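PDB 4NNB: OBCA, Oxalate Biosynthetic Component A, which carries a TIM-barrel region that holds a magnesium ion and an oxaloacetate ion. Local coordinates for residues Asp257-Val262 and His295-Asp300; Ala271-Leu276 and Ala305-Ser310; Ser312-Val317 and His352-Asn357; Val347-His352 and Val373-Val378. All coordinates share one frame; numbering follows the deposited sequence.

Overall arrangement
All four contacts lie in the TIM-barrel part of the chain; two of them pair neighbouring strands and two pack a helix on a loop. Contacts 1 and 2 alternate along the chain and touch, their centres about 10 Å apart: one sets helix 255-268 against the loop before strand 308-311, the other pairs that strand with 273-276. Farther on, contacts 3 and 4 alternate in the same way, with centres about 9 Å apart and His-352 in common. Contacts 2 and 4, about 16 Å apart, belong to one sheet. Both reach the oxaloacetate ion, so the ends of strands 308-311 and 344-349, neighbours in the sheet, line one pocket, with Phe-350 just beyond.

Contact 1. Residues Asp257-Val262 and His295-Asp300; sequences DYDAIV and HLKFYD
Tyr-299 lays its ring across Val-262 at about a right angle, and CG2 of Val-262 stands over one face, 4.0 Å from the ring centroid, in a CH-pi contact. The opposite face carries CE of Lys-297. Beyond CG this lysine is extended, which brings NZ to OD1 of Asp-259 at 2.8 Å, a salt bridge on the syn side of the carboxylate. A water donates both to that OD1 and to OH of Tyr-299. The hydroxyl in turn donates a hydrogen bond to O of His-295, 2.8 Å away, holding OH 3.5 Å from CB of Tyr-258. Tyr-258 and His-295 run side by side in the same direction, CE2 of Tyr-258 to CD2 of His-295 at 3.6 Å, with ring planes at 43°; NE2 of His-295 bonds to O of Ser-277. Leu-276 touches both of these side chains. Here helix 255-268, in the outer layer of the TIM barrel, packs on the loop between helix 291-294 and strand 308-311.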
loop_
_atom_site.group_PDB
_atom_site.type_symbol
_atom_site.label_atom_id
_atom_site.label_comp_id
_atom_site.label_asym_id
_atom_site.label_seq_id
_atom_site.Cartn_x
_atom_site.Cartn_y
_atom_site.Cartn_z
ATOM N N ASP A 257 -18.388 2.070 8.328
ATOM C CA ASP A 257 -17.177 2.898 8.226
ATOM C C ASP A 257 -17.367 4.039 7.228
ATOM O O ASP A 257 -17.078 5.203 7.531
ATOM C CB ASP A 257 -15.946 2.053 7.866
ATOM C CG ASP A 257 -15.439 1.231 9.037
ATOM O OD1 ASP A 257 -16.020 1.368 10.121
ATOM O OD2 ASP A 257 -14.466 0.453 8.882
ATOM N N TYR A 258 -17.879 3.721 6.042
ATOM C CA TYR A 258 -18.119 4.764 5.048
ATOM C C TYR A 258 -19.186 5.768 5.484
ATOM O O TYR A 258 -19.104 6.938 5.146
ATOM C CB TYR A 258 -18.444 4.156 3.672
ATOM C CG TYR A 258 -17.202 3.660 2.965
ATOM C CD1 TYR A 258 -16.178 4.541 2.642
ATOM C CD2 TYR A 258 -17.048 2.325 2.627
ATOM C CE1 TYR A 258 -15.036 4.112 1.999
ATOM C CE2 TYR A 258 -15.904 1.882 1.971
ATOM C CZ TYR A 258 -14.907 2.780 1.662
ATOM O OH TYR A 258 -13.761 2.357 1.025
ATOM N N ASP A 259 -20.182 5.314 6.237
ATOM C CA ASP A 259 -21.206 6.225 6.765
ATOM C C ASP A 259 -20.571 7.291 7.651
ATOM O O ASP A 259 -21.072 8.415 7.755
ATOM C CB ASP A 259 -22.244 5.448 7.578
ATOM C CG ASP A 259 -23.250 4.724 6.702
ATOM O OD1 ASP A 259 -23.243 4.944 5.468
ATOM O OD2 ASP A 259 -24.058 3.958 7.265
ATOM N N ALA A 260 -19.455 6.926 8.268
ATOM C CA ALA A 260 -18.689 7.847 9.102
ATOM C C ALA A 260 -17.697 8.651 8.256
ATOM O O ALA A 260 -17.654 9.885 8.336
ATOM C CB ALA A 260 -17.966 7.085 10.205
ATOM N N ILE A 261 -16.921 7.956 7.424
ATOM C CA ILE A 261 -15.858 8.607 6.651
ATOM C C ILE A 261 -16.351 9.688 5.692
ATOM O O ILE A 261 -15.802 10.793 5.671
ATOM C CB ILE A 261 -14.984 7.577 5.883
ATOM C CG1 ILE A 261 -14.234 6.691 6.876
ATOM C CG2 ILE A 261 -14.010 8.277 4.950
ATOM C CD1 ILE A 261 -13.797 5.332 6.319
ATOM N N VAL A 262 -17.365 9.376 4.891
ATOM C CA VAL A 262 -17.821 10.324 3.881
ATOM C C VAL A 262 -18.178 11.708 4.461
ATOM O O VAL A 262 -17.632 12.713 4.006
ATOM C CB VAL A 262 -18.950 9.752 2.980
ATOM C CG1 VAL A 262 -19.503 10.834 2.077
ATOM C CG2 VAL A 262 -18.415 8.560 2.153
ATOM N N HIS A 295 -22.162 0.763 -0.725
ATOM C CA HIS A 295 -21.534 2.008 -0.270
ATOM C C HIS A 295 -21.579 3.113 -1.315
ATOM O O HIS A 295 -21.092 4.221 -1.070
ATOM C CB HIS A 295 -20.086 1.778 0.194
ATOM C CG HIS A 295 -19.200 1.143 -0.838
ATOM N ND1 HIS A 295 -19.674 0.303 -1.825
ATOM C CD2 HIS A 295 -17.855 1.207 -1.010
ATOM C CE1 HIS A 295 -18.662 -0.114 -2.570
ATOM N NE2 HIS A 295 -17.549 0.422 -2.096
ATOM N N LEU A 296 -22.170 2.826 -2.472
ATOM C CA LEU A 296 -22.229 3.822 -3.532
ATOM C C LEU A 296 -23.611 4.447 -3.582
ATOM O O LEU A 296 -24.198 4.595 -4.644
ATOM C CB LEU A 296 -21.865 3.215 -4.884
ATOM C CG LEU A 296 -20.507 2.502 -4.906
ATOM C CD1 LEU A 296 -20.230 2.021 -6.321
ATOM C CD2 LEU A 296 -19.345 3.380 -4.374
ATOM N N LYS A 297 -24.119 4.817 -2.418
ATOM C CA LYS A 297 -25.451 5.402 -2.305
ATOM C C LYS A 297 -25.353 6.917 -2.266
ATOM O O LYS A 297 -24.263 7.469 -2.110
ATOM C CB LYS A 297 -26.080 4.921 -1.009
ATOM C CG LYS A 297 -25.257 5.315 0.212
ATOM C CD LYS A 297 -25.943 4.918 1.496
ATOM C CE LYS A 297 -25.192 5.456 2.703
ATOM N NZ LYS A 297 -25.522 4.681 3.941
ATOM N N PHE A 298 -26.493 7.591 -2.411
ATOM C CA PHE A 298 -26.586 9.008 -2.085
ATOM C C PHE A 298 -26.407 9.164 -0.574
ATOM O O PHE A 298 -27.162 8.592 0.206
ATOM C CB PHE A 298 -27.949 9.557 -2.524
ATOM C CG PHE A 298 -28.083 11.048 -2.388
ATOM C CD1 PHE A 298 -28.586 11.609 -1.225
ATOM C CD2 PHE A 298 -27.717 11.886 -3.429
ATOM C CE1 PHE A 298 -28.712 12.996 -1.096
ATOM C CE2 PHE A 298 -27.841 13.267 -3.309
ATOM C CZ PHE A 298 -28.340 13.819 -2.143
ATOM N N TYR A 299 -25.386 9.910 -0.158
ATOM C CA TYR A 299 -25.175 10.172 1.262
ATOM C C TYR A 299 -25.906 11.456 1.663
ATOM O O TYR A 299 -25.473 12.545 1.300
ATOM C CB TYR A 299 -23.668 10.281 1.584
ATOM C CG TYR A 299 -22.954 8.942 1.592
ATOM C CD1 TYR A 299 -22.676 8.282 2.781
ATOM C CD2 TYR A 299 -22.589 8.329 0.402
ATOM C CE1 TYR A 299 -22.042 7.041 2.777
ATOM C CE2 TYR A 299 -21.945 7.098 0.390
ATOM C CZ TYR A 299 -21.686 6.457 1.572
ATOM O OH TYR A 299 -21.047 5.229 1.543
ATOM N N ASP A 300 -27.016 11.330 2.394
ATOM C CA ASP A 300 -27.823 12.501 2.767
ATOM C C ASP A 300 -27.037 13.590 3.511
ATOM O O ASP A 300 -27.309 14.779 3.344
ATOM C CB ASP A 300 -29.022 12.099 3.635
ATOM C CG ASP A 300 -30.039 11.258 2.892
ATOM O OD1 ASP A 300 -30.652 10.383 3.541
ATOM O OD2 ASP A 300 -30.233 11.468 1.674
HETATM O O HOH W 1 -21.883 3.058 3.290
#

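Contact 2. Residues Ala271-Leu276 and Ala305-Ser310; sequences AAILNL and APEVAS. With OAA (oxaloacetate ion), chain C.
Strands 273-276 and 308-310 run parallel, their short axes 4.2 Å apart at closest approach and 22° apart in direction, with Asn-275 beside Val-308 and Leu-276 beside Ala-309. They are neighbours in a TIM barrel, joined by a beta-alpha-beta connection through helix 291-294. The backbone ladder alternates from strand to strand: N of Val-308 gives to O of Leu-274, N of Leu-276 to O of Val-308, and N of Ser-310 to O of Leu-276. Glu-307 extends this ladder with its side chain. Bent at chi2 (78°), it turns its carboxylate back so that OE1 takes the N-H of Leu-274 at 3.1 Å, from above the carboxylate plane, while OE2 pairs with Lys-266 and Arg-520. Its CB rests on CG2 of Ile-273 at 3.7 Å. On the face with Asn-275, CG1 of Val-308 lies against CG of Asn-275 at 3.5 Å; ND2 of Asn-275 is hydrogen-bonded to OE1 of Glu-346, and a weak bond joins OD1 to ND1 of His-224, a magnesium ligand. On the face with Leu-276 and Ala-309, CD2 of Leu-276 meets CG of Pro-306 at 3.6 Å, the two side chains at about a right angle. At the pocket end Ser-310 holds OG between its backbone N and carbonyl carbon (chi1 69°), and OG donates a short hydrogen bond, 2.5 Å, to O1 of the oxaloacetate ion.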
loop_
_atom_site.group_PDB
_atom_site.type_symbol
_atom_site.label_atom_id
_atom_site.label_comp_id
_atom_site.label_asym_id
_atom_site.label_seq_id
_atom_site.Cartn_x
_atom_site.Cartn_y
_atom_site.Cartn_z
ATOM N N ALA A 271 -14.551 19.834 -0.918
ATOM C CA ALA A 271 -14.124 19.622 -2.302
ATOM C C ALA A 271 -13.581 18.214 -2.541
ATOM O O ALA A 271 -13.315 17.848 -3.686
ATOM C CB ALA A 271 -13.059 20.627 -2.681
ATOM N N ALA A 272 -13.368 17.459 -1.467
ATOM C CA ALA A 272 -12.716 16.151 -1.573
ATOM C C ALA A 272 -13.401 15.289 -2.610
ATOM O O ALA A 272 -14.635 15.164 -2.619
ATOM C CB ALA A 272 -12.714 15.444 -0.247
ATOM N N ILE A 273 -12.596 14.704 -3.489
ATOM C CA ILE A 273 -13.105 13.753 -4.471
ATOM C C ILE A 273 -12.798 12.349 -3.984
ATOM O O ILE A 273 -11.642 11.910 -3.994
ATOM C CB ILE A 273 -12.454 13.970 -5.837
ATOM C CG1 ILE A 273 -12.698 15.408 -6.301
ATOM C CG2 ILE A 273 -13.009 12.965 -6.858
ATOM C CD1 ILE A 273 -11.942 15.778 -7.545
ATOM N N LEU A 274 -13.831 11.656 -3.524
ATOM C CA LEU A 274 -13.644 10.324 -2.975
ATOM C C LEU A 274 -13.839 9.251 -4.047
ATOM O O LEU A 274 -14.824 9.262 -4.801
ATOM C CB LEU A 274 -14.576 10.100 -1.783
ATOM C CG LEU A 274 -14.337 10.990 -0.551
ATOM C CD1 LEU A 274 -15.102 10.432 0.648
ATOM C CD2 LEU A 274 -12.842 11.155 -0.217
ATOM N N ASN A 275 -12.866 8.356 -4.123
ATOM C CA ASN A 275 -12.851 7.236 -5.062
ATOM C C ASN A 275 -12.959 5.939 -4.235
ATOM O O ASN A 275 -11.970 5.446 -3.670
ATOM C CB ASN A 275 -11.546 7.316 -5.885
ATOM C CG ASN A 275 -11.336 6.125 -6.820
ATOM O OD1 ASN A 275 -12.061 5.128 -6.768
ATOM N ND2 ASN A 275 -10.321 6.228 -7.675
ATOM N N LEU A 276 -14.167 5.391 -4.139
ATOM C CA LEU A 276 -14.376 4.238 -3.269
ATOM C C LEU A 276 -14.033 2.914 -3.959
ATOM O O LEU A 276 -14.513 2.623 -5.054
ATOM C CB LEU A 276 -15.807 4.214 -2.715
ATOM C CG LEU A 276 -16.071 4.950 -1.394
ATOM C CD1 LEU A 276 -15.385 6.304 -1.325
ATOM C CD2 LEU A 276 -17.555 5.067 -1.079
ATOM N N ALA A 305 -23.840 11.199 -4.016
ATOM C CA ALA A 305 -23.204 9.888 -4.026
ATOM C C ALA A 305 -21.683 10.085 -4.132
ATOM O O ALA A 305 -21.229 11.193 -4.429
ATOM C CB ALA A 305 -23.733 9.065 -5.198
ATOM N N PRO A 306 -20.884 9.028 -3.878
ATOM C CA PRO A 306 -19.434 9.218 -4.054
ATOM C C PRO A 306 -19.095 9.644 -5.485
ATOM O O PRO A 306 -19.772 9.218 -6.431
ATOM C CB PRO A 306 -18.854 7.824 -3.751
ATOM C CG PRO A 306 -19.836 7.222 -2.793
ATOM C CD PRO A 306 -21.200 7.716 -3.283
ATOM N N GLU A 307 -18.075 10.487 -5.634
ATOM C CA GLU A 307 -17.727 11.053 -6.935
ATOM C C GLU A 307 -17.235 9.982 -7.908
ATOM O O GLU A 307 -17.534 10.020 -9.100
ATOM C CB GLU A 307 -16.630 12.119 -6.788
ATOM C CG GLU A 307 -17.080 13.453 -6.152
ATOM C CD GLU A 307 -17.217 13.395 -4.631
ATOM O OE1 GLU A 307 -16.760 12.414 -3.995
ATOM O OE2 GLU A 307 -17.780 14.351 -4.060
ATOM N N VAL A 308 -16.450 9.050 -7.385
ATOM C CA VAL A 308 -15.765 8.059 -8.201
ATOM C C VAL A 308 -15.819 6.741 -7.447
ATOM O O VAL A 308 -15.900 6.730 -6.217
ATOM C CB VAL A 308 -14.296 8.482 -8.464
ATOM C CG1 VAL A 308 -13.506 7.404 -9.231
ATOM C CG2 VAL A 308 -14.250 9.812 -9.228
ATOM N N ALA A 309 -15.813 5.630 -8.176
ATOM C CA ALA A 309 -15.614 4.338 -7.530
ATOM C C ALA A 309 -14.940 3.391 -8.502
ATOM O O ALA A 309 -15.117 3.492 -9.717
ATOM C CB ALA A 309 -16.920 3.754 -7.031
ATOM N N SER A 310 -14.179 2.447 -7.971
ATOM C CA SER A 310 -13.410 1.583 -8.848
ATOM C C SER A 310 -14.296 0.538 -9.557
ATOM O O SER A 310 -15.329 0.110 -9.034
ATOM C CB SER A 310 -12.259 0.931 -8.081
ATOM O OG SER A 310 -12.740 -0.010 -7.144
HETATM O O1 OAA C . -10.808 -1.611 -7.136
HETATM O O2 OAA C . -9.613 -0.745 -5.412
HETATM O O4 OAA C . -5.991 -4.506 -4.982
HETATM O O5 OAA C . -8.026 -5.377 -5.606
HETATM O O3 OAA C . -7.455 -2.111 -4.502
HETATM C C1 OAA C . -9.770 -1.651 -6.339
HETATM C C2 OAA C . -8.764 -2.765 -6.524
HETATM C C3 OAA C . -7.819 -3.008 -5.369
HETATM C C4 OAA C . -7.253 -4.371 -5.304
#

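Contact 3. Residues Ser312-Val317 and His352-Asn357; sequences SPAAVV and HAIVDN
Ile-354 lies against Pro-313 and Ala-314, joining the first turns of helix 352-359 to the loop that follows strand 308-311 in the TIM barrel. From CB its side chain forks. CG2, anti to the backbone N, meets the proline ring at CD, 3.6 Å away, and also approaches its CG. On the other branch CG1 touches CD of Pro-313 and CB of Ala-314, both at 3.7 Å. At the tip, CD1 reaches CB of Ser-312 at 4.0 Å, with CG2 of Val-316 slightly farther off. The isoleucine and proline side chains cross at about a right angle, and Val-347 of the neighbouring strand touches both. The methyl of Ala-314 also lies against the helix, 4.0 Å from CB of Ala-353, and packs on ND2 of Asn-357. One turn along from Ala-353, Asn-357 supplies the polar part of the contact. Its CG is anti to the carbonyl carbon (chi1 -65°), which presents the amide to the loop backbone. ND2 donates to O of Pro-313 at 3.0 Å, nearly straight at 170°, with the acceptor in the amide plane and the nitrogen in the plane of the proline carbonyl.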
loop_
_atom_site.group_PDB
_atom_site.type_symbol
_atom_site.label_atom_id
_atom_site.label_comp_id
_atom_site.label_asym_id
_atom_site.label_seq_id
_atom_site.Cartn_x
_atom_site.Cartn_y
_atom_site.Cartn_z
ATOM N N SER A 312 -13.605 -2.903 -12.339
ATOM C CA SER A 312 -12.690 -3.736 -13.113
ATOM C C SER A 312 -13.499 -4.695 -13.988
ATOM O O SER A 312 -14.107 -5.619 -13.478
ATOM C CB SER A 312 -11.781 -4.543 -12.180
ATOM O OG SER A 312 -10.934 -3.709 -11.403
ATOM N N PRO A 313 -13.503 -4.481 -15.311
ATOM C CA PRO A 313 -14.445 -5.234 -16.150
ATOM C C PRO A 313 -13.911 -6.571 -16.695
ATOM O O PRO A 313 -14.155 -6.903 -17.862
ATOM C CB PRO A 313 -14.749 -4.254 -17.294
ATOM C CG PRO A 313 -13.481 -3.434 -17.424
ATOM C CD PRO A 313 -12.883 -3.349 -16.030
ATOM N N ALA A 314 -13.191 -7.305 -15.847
ATOM C CA ALA A 314 -12.803 -8.688 -16.085
ATOM C C ALA A 314 -12.369 -9.228 -14.743
ATOM O O ALA A 314 -12.127 -8.448 -13.808
ATOM C CB ALA A 314 -11.635 -8.786 -17.083
ATOM N N ALA A 315 -12.243 -10.550 -14.653
ATOM C CA ALA A 315 -11.666 -11.186 -13.474
ATOM C C ALA A 315 -10.269 -10.618 -13.231
ATOM O O ALA A 315 -9.516 -10.373 -14.181
ATOM C CB ALA A 315 -11.591 -12.695 -13.665
ATOM N N VAL A 316 -9.925 -10.393 -11.967
ATOM C CA VAL A 316 -8.579 -9.920 -11.625
ATOM C C VAL A 316 -7.864 -11.088 -10.950
ATOM O O VAL A 316 -8.268 -11.521 -9.881
ATOM C CB VAL A 316 -8.629 -8.691 -10.694
ATOM C CG1 VAL A 316 -7.215 -8.263 -10.289
ATOM C CG2 VAL A 316 -9.322 -7.526 -11.392
ATOM N N VAL A 317 -6.838 -11.623 -11.604
ATOM C CA VAL A 317 -6.189 -12.839 -11.135
ATOM C C VAL A 317 -4.707 -12.551 -10.911
ATOM O O VAL A 317 -3.887 -12.733 -11.821
ATOM C CB VAL A 317 -6.342 -13.992 -12.154
ATOM C CG1 VAL A 317 -5.845 -15.305 -11.539
ATOM C CG2 VAL A 317 -7.816 -14.128 -12.626
ATOM N N HIS A 352 -4.663 -7.081 -19.622
ATOM C CA HIS A 352 -5.060 -6.837 -21.007
ATOM C C HIS A 352 -6.527 -7.192 -21.265
ATOM O O HIS A 352 -7.185 -6.567 -22.098
ATOM C CB HIS A 352 -4.136 -7.566 -21.995
ATOM C CG HIS A 352 -2.770 -6.963 -22.083
ATOM N ND1 HIS A 352 -2.525 -5.776 -22.743
ATOM C CD2 HIS A 352 -1.581 -7.364 -21.569
ATOM C CE1 HIS A 352 -1.239 -5.480 -22.647
ATOM N NE2 HIS A 352 -0.646 -6.422 -21.933
ATOM N N ALA A 353 -7.033 -8.194 -20.557
ATOM C CA ALA A 353 -8.445 -8.545 -20.677
ATOM C C ALA A 353 -9.308 -7.316 -20.391
ATOM O O ALA A 353 -10.285 -7.049 -21.101
ATOM C CB ALA A 353 -8.793 -9.677 -19.726
ATOM N N ILE A 354 -8.929 -6.547 -19.369
ATOM C CA ILE A 354 -9.676 -5.324 -19.054
ATOM C C ILE A 354 -9.614 -4.304 -20.188
ATOM O O ILE A 354 -10.634 -3.689 -20.534
ATOM C CB ILE A 354 -9.267 -4.732 -17.686
ATOM C CG1 ILE A 354 -9.953 -5.538 -16.577
ATOM C CG2 ILE A 354 -9.635 -3.251 -17.586
ATOM C CD1 ILE A 354 -9.331 -5.394 -15.183
ATOM N N VAL A 355 -8.438 -4.133 -20.785
ATOM C CA VAL A 355 -8.314 -3.237 -21.940
ATOM C C VAL A 355 -9.225 -3.682 -23.100
ATOM O O VAL A 355 -9.976 -2.871 -23.661
ATOM C CB VAL A 355 -6.858 -3.131 -22.444
ATOM C CG1 VAL A 355 -6.778 -2.117 -23.601
ATOM C CG2 VAL A 355 -5.920 -2.712 -21.302
ATOM N N ASP A 356 -9.158 -4.966 -23.442
ATOM C CA ASP A 356 -10.010 -5.527 -24.490
ATOM C C ASP A 356 -11.485 -5.286 -24.206
ATOM O O ASP A 356 -12.236 -4.850 -25.074
ATOM C CB ASP A 356 -9.785 -7.028 -24.602
ATOM C CG ASP A 356 -8.406 -7.378 -25.102
ATOM O OD1 ASP A 356 -7.728 -6.500 -25.674
ATOM O OD2 ASP A 356 -8.005 -8.544 -24.922
ATOM N N ASN A 357 -11.901 -5.559 -22.976
ATOM C CA ASN A 357 -13.317 -5.439 -22.622
ATOM C C ASN A 357 -13.822 -3.998 -22.555
ATOM O O ASN A 357 -14.912 -3.686 -23.045
ATOM C CB ASN A 357 -13.596 -6.183 -21.315
ATOM C CG ASN A 357 -13.373 -7.690 -21.448
ATOM O OD1 ASN A 357 -13.176 -8.200 -22.554
ATOM N ND2 ASN A 357 -13.424 -8.407 -20.322
#

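Contact 4. Residues Val347-His352 and Val373-Val378; sequences VEVFNH and VLFMLV. With OAA (oxaloacetate ion), chain C.
Val-347 and Phe-375 lie side by side on one face of the sheet, CB of the valine 3.6 Å from CD1 of the ring. CG2 of Val-349 comes to the edge of the same ring, and CB of Val-349 also meets CD2 of Leu-377 at 4.0 Å; helix 416-440 packs on Phe-375 and Leu-377 through Leu-437. Toward the strand ends Val-378 sets CG2 over one face of Phe-350, toward the rim, 4.0 Å from the centroid, a CH-pi contact. The edge of that ring faces the oxaloacetate ion, with CZ 3.5 Å from C2. The backbones are parallel, and four hydrogen bonds alternate between them, from N of Val-347 to O of Leu-374 through to N of Val-378 to O of Val-349. On the face of the sheet away from Val-347 and Phe-375, Glu-348 and Met-376 point the same way. CG of Glu-348 lies 3.6 Å from O1 of the oxaloacetate ion, and its OE1 has a long, weak ion pair with Arg-471. Just past the strand, Asn-351 is the N-cap of helix 352-359, its OD1 accepting from N of Ile-354. Adjacent parallel strands with ligand-lining residues at their C-terminal ends are characteristic of the TIM-barrel pocket.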
loop_
_atom_site.group_PDB
_atom_site.type_symbol
_atom_site.label_atom_id
_atom_site.label_comp_id
_atom_site.label_asym_id
_atom_site.label_seq_id
_atom_site.Cartn_x
_atom_site.Cartn_y
_atom_site.Cartn_z
ATOM N N VAL A 347 -11.913 2.996 -14.170
ATOM C CA VAL A 347 -11.592 1.650 -14.646
ATOM C C VAL A 347 -10.196 1.293 -14.157
ATOM O O VAL A 347 -9.202 1.938 -14.545
ATOM C CB VAL A 347 -11.664 1.528 -16.187
ATOM C CG1 VAL A 347 -11.364 0.100 -16.608
ATOM C CG2 VAL A 347 -13.052 1.916 -16.690
ATOM N N GLU A 348 -10.131 0.298 -13.273
ATOM C CA GLU A 348 -8.853 -0.203 -12.767
ATOM C C GLU A 348 -8.299 -1.148 -13.812
ATOM O O GLU A 348 -8.769 -2.283 -13.932
ATOM C CB GLU A 348 -9.022 -0.989 -11.460
ATOM C CG GLU A 348 -9.746 -0.280 -10.350
ATOM C CD GLU A 348 -9.013 0.952 -9.870
ATOM O OE1 GLU A 348 -8.181 0.855 -8.933
ATOM O OE2 GLU A 348 -9.297 2.024 -10.418
ATOM N N VAL A 349 -7.318 -0.687 -14.576
ATOM C CA VAL A 349 -6.764 -1.508 -15.649
ATOM C C VAL A 349 -5.687 -2.462 -15.104
ATOM O O VAL A 349 -4.484 -2.155 -15.113
ATOM C CB VAL A 349 -6.206 -0.647 -16.792
ATOM C CG1 VAL A 349 -5.805 -1.536 -17.965
ATOM C CG2 VAL A 349 -7.241 0.384 -17.250
ATOM N N PHE A 350 -6.128 -3.618 -14.627
ATOM C CA PHE A 350 -5.222 -4.609 -14.045
ATOM C C PHE A 350 -4.511 -5.444 -15.107
ATOM O O PHE A 350 -3.419 -5.957 -14.867
ATOM C CB PHE A 350 -5.993 -5.575 -13.127
ATOM C CG PHE A 350 -6.307 -5.017 -11.757
ATOM C CD1 PHE A 350 -7.575 -4.512 -11.464
ATOM C CD2 PHE A 350 -5.334 -5.014 -10.758
ATOM C CE1 PHE A 350 -7.870 -4.011 -10.191
ATOM C CE2 PHE A 350 -5.612 -4.512 -9.486
ATOM C CZ PHE A 350 -6.871 -4.011 -9.194
ATOM N N ASN A 351 -5.140 -5.614 -16.269
ATOM C CA ASN A 351 -4.677 -6.624 -17.228
ATOM C C ASN A 351 -5.158 -6.330 -18.641
ATOM O O ASN A 351 -5.981 -5.435 -18.841
ATOM C CB ASN A 351 -5.115 -8.029 -16.770
ATOM C CG ASN A 351 -6.626 -8.130 -16.537
ATOM O OD1 ASN A 351 -7.417 -7.547 -17.273
ATOM N ND2 ASN A 351 -7.020 -8.851 -15.497
ATOM N N HIS A 352 -4.663 -7.081 -19.622
ATOM C CA HIS A 352 -5.060 -6.837 -21.007
ATOM C C HIS A 352 -6.527 -7.192 -21.265
ATOM O O HIS A 352 -7.185 -6.567 -22.098
ATOM C CB HIS A 352 -4.136 -7.566 -21.995
ATOM C CG HIS A 352 -2.770 -6.963 -22.083
ATOM N ND1 HIS A 352 -2.525 -5.776 -22.743
ATOM C CD2 HIS A 352 -1.581 -7.364 -21.569
ATOM C CE1 HIS A 352 -1.239 -5.480 -22.647
ATOM N NE2 HIS A 352 -0.646 -6.422 -21.933
ATOM N N VAL A 373 -13.891 9.599 -19.461
ATOM C CA VAL A 373 -13.838 8.254 -18.887
ATOM C C VAL A 373 -12.492 8.119 -18.171
ATOM O O VAL A 373 -11.461 8.548 -18.691
ATOM C CB VAL A 373 -13.990 7.190 -19.975
ATOM C CG1 VAL A 373 -14.003 5.784 -19.352
ATOM C CG2 VAL A 373 -15.285 7.449 -20.786
ATOM N N LEU A 374 -12.510 7.548 -16.970
ATOM C CA LEU A 374 -11.325 7.534 -16.113
ATOM C C LEU A 374 -10.684 6.156 -16.056
ATOM O O LEU A 374 -11.386 5.154 -15.882
ATOM C CB LEU A 374 -11.710 7.952 -14.690
ATOM C CG LEU A 374 -12.493 9.245 -14.503
ATOM C CD1 LEU A 374 -12.754 9.488 -13.003
ATOM C CD2 LEU A 374 -11.746 10.402 -15.111
ATOM N N PHE A 375 -9.356 6.107 -16.178
ATOM C CA PHE A 375 -8.613 4.842 -16.135
ATOM C C PHE A 375 -7.439 4.948 -15.160
ATOM O O PHE A 375 -6.815 6.008 -15.035
ATOM C CB PHE A 375 -8.077 4.470 -17.529
ATOM C CG PHE A 375 -9.155 4.275 -18.565
ATOM C CD1 PHE A 375 -9.680 3.009 -18.808
ATOM C CD2 PHE A 375 -9.658 5.355 -19.278
ATOM C CE1 PHE A 375 -10.695 2.824 -19.753
ATOM C CE2 PHE A 375 -10.665 5.177 -20.238
ATOM C CZ PHE A 375 -11.176 3.909 -20.472
ATOM N N MET A 376 -7.149 3.854 -14.467
ATOM C CA MET A 376 -5.953 3.754 -13.629
ATOM C C MET A 376 -5.151 2.554 -14.102
ATOM O O MET A 376 -5.651 1.426 -14.070
ATOM C CB MET A 376 -6.327 3.623 -12.141
ATOM C CG MET A 376 -5.133 3.400 -11.196
ATOM S SD MET A 376 -4.045 4.850 -11.154
ATOM C CE MET A 376 -5.157 6.035 -10.419
ATOM N N LEU A 377 -3.925 2.793 -14.575
ATOM C CA LEU A 377 -3.061 1.697 -15.018
ATOM C C LEU A 377 -2.397 1.049 -13.796
ATOM O O LEU A 377 -1.587 1.684 -13.113
ATOM C CB LEU A 377 -1.997 2.192 -16.010
ATOM C CG LEU A 377 -2.515 2.902 -17.273
ATOM C CD1 LEU A 377 -1.327 3.336 -18.152
ATOM C CD2 LEU A 377 -3.507 2.010 -18.058
ATOM N N VAL A 378 -2.758 -0.199 -13.505
ATOM C CA VAL A 378 -2.139 -0.928 -12.397
ATOM C C VAL A 378 -0.857 -1.575 -12.926
ATOM O O VAL A 378 -0.770 -2.789 -13.120
ATOM C CB VAL A 378 -3.097 -1.971 -11.783
ATOM C CG1 VAL A 378 -2.522 -2.516 -10.461
ATOM C CG2 VAL A 378 -4.472 -1.345 -11.542
HETATM O O1 OAA C . -10.808 -1.611 -7.136
HETATM O O2 OAA C . -9.613 -0.745 -5.412
HETATM O O4 OAA C . -5.991 -4.506 -4.982
HETATM O O5 OAA C . -8.026 -5.377 -5.606
HETATM O O3 OAA C . -7.455 -2.111 -4.502
HETATM C C1 OAA C . -9.770 -1.651 -6.339
HETATM C C2 OAA C . -8.764 -2.765 -6.524
HETATM C C3 OAA C . -7.819 -3.008 -5.369
HETATM C C4 OAA C . -7.253 -4.371 -5.304
HETATM O O HOH W 2 -2.146 -5.339 -12.412
#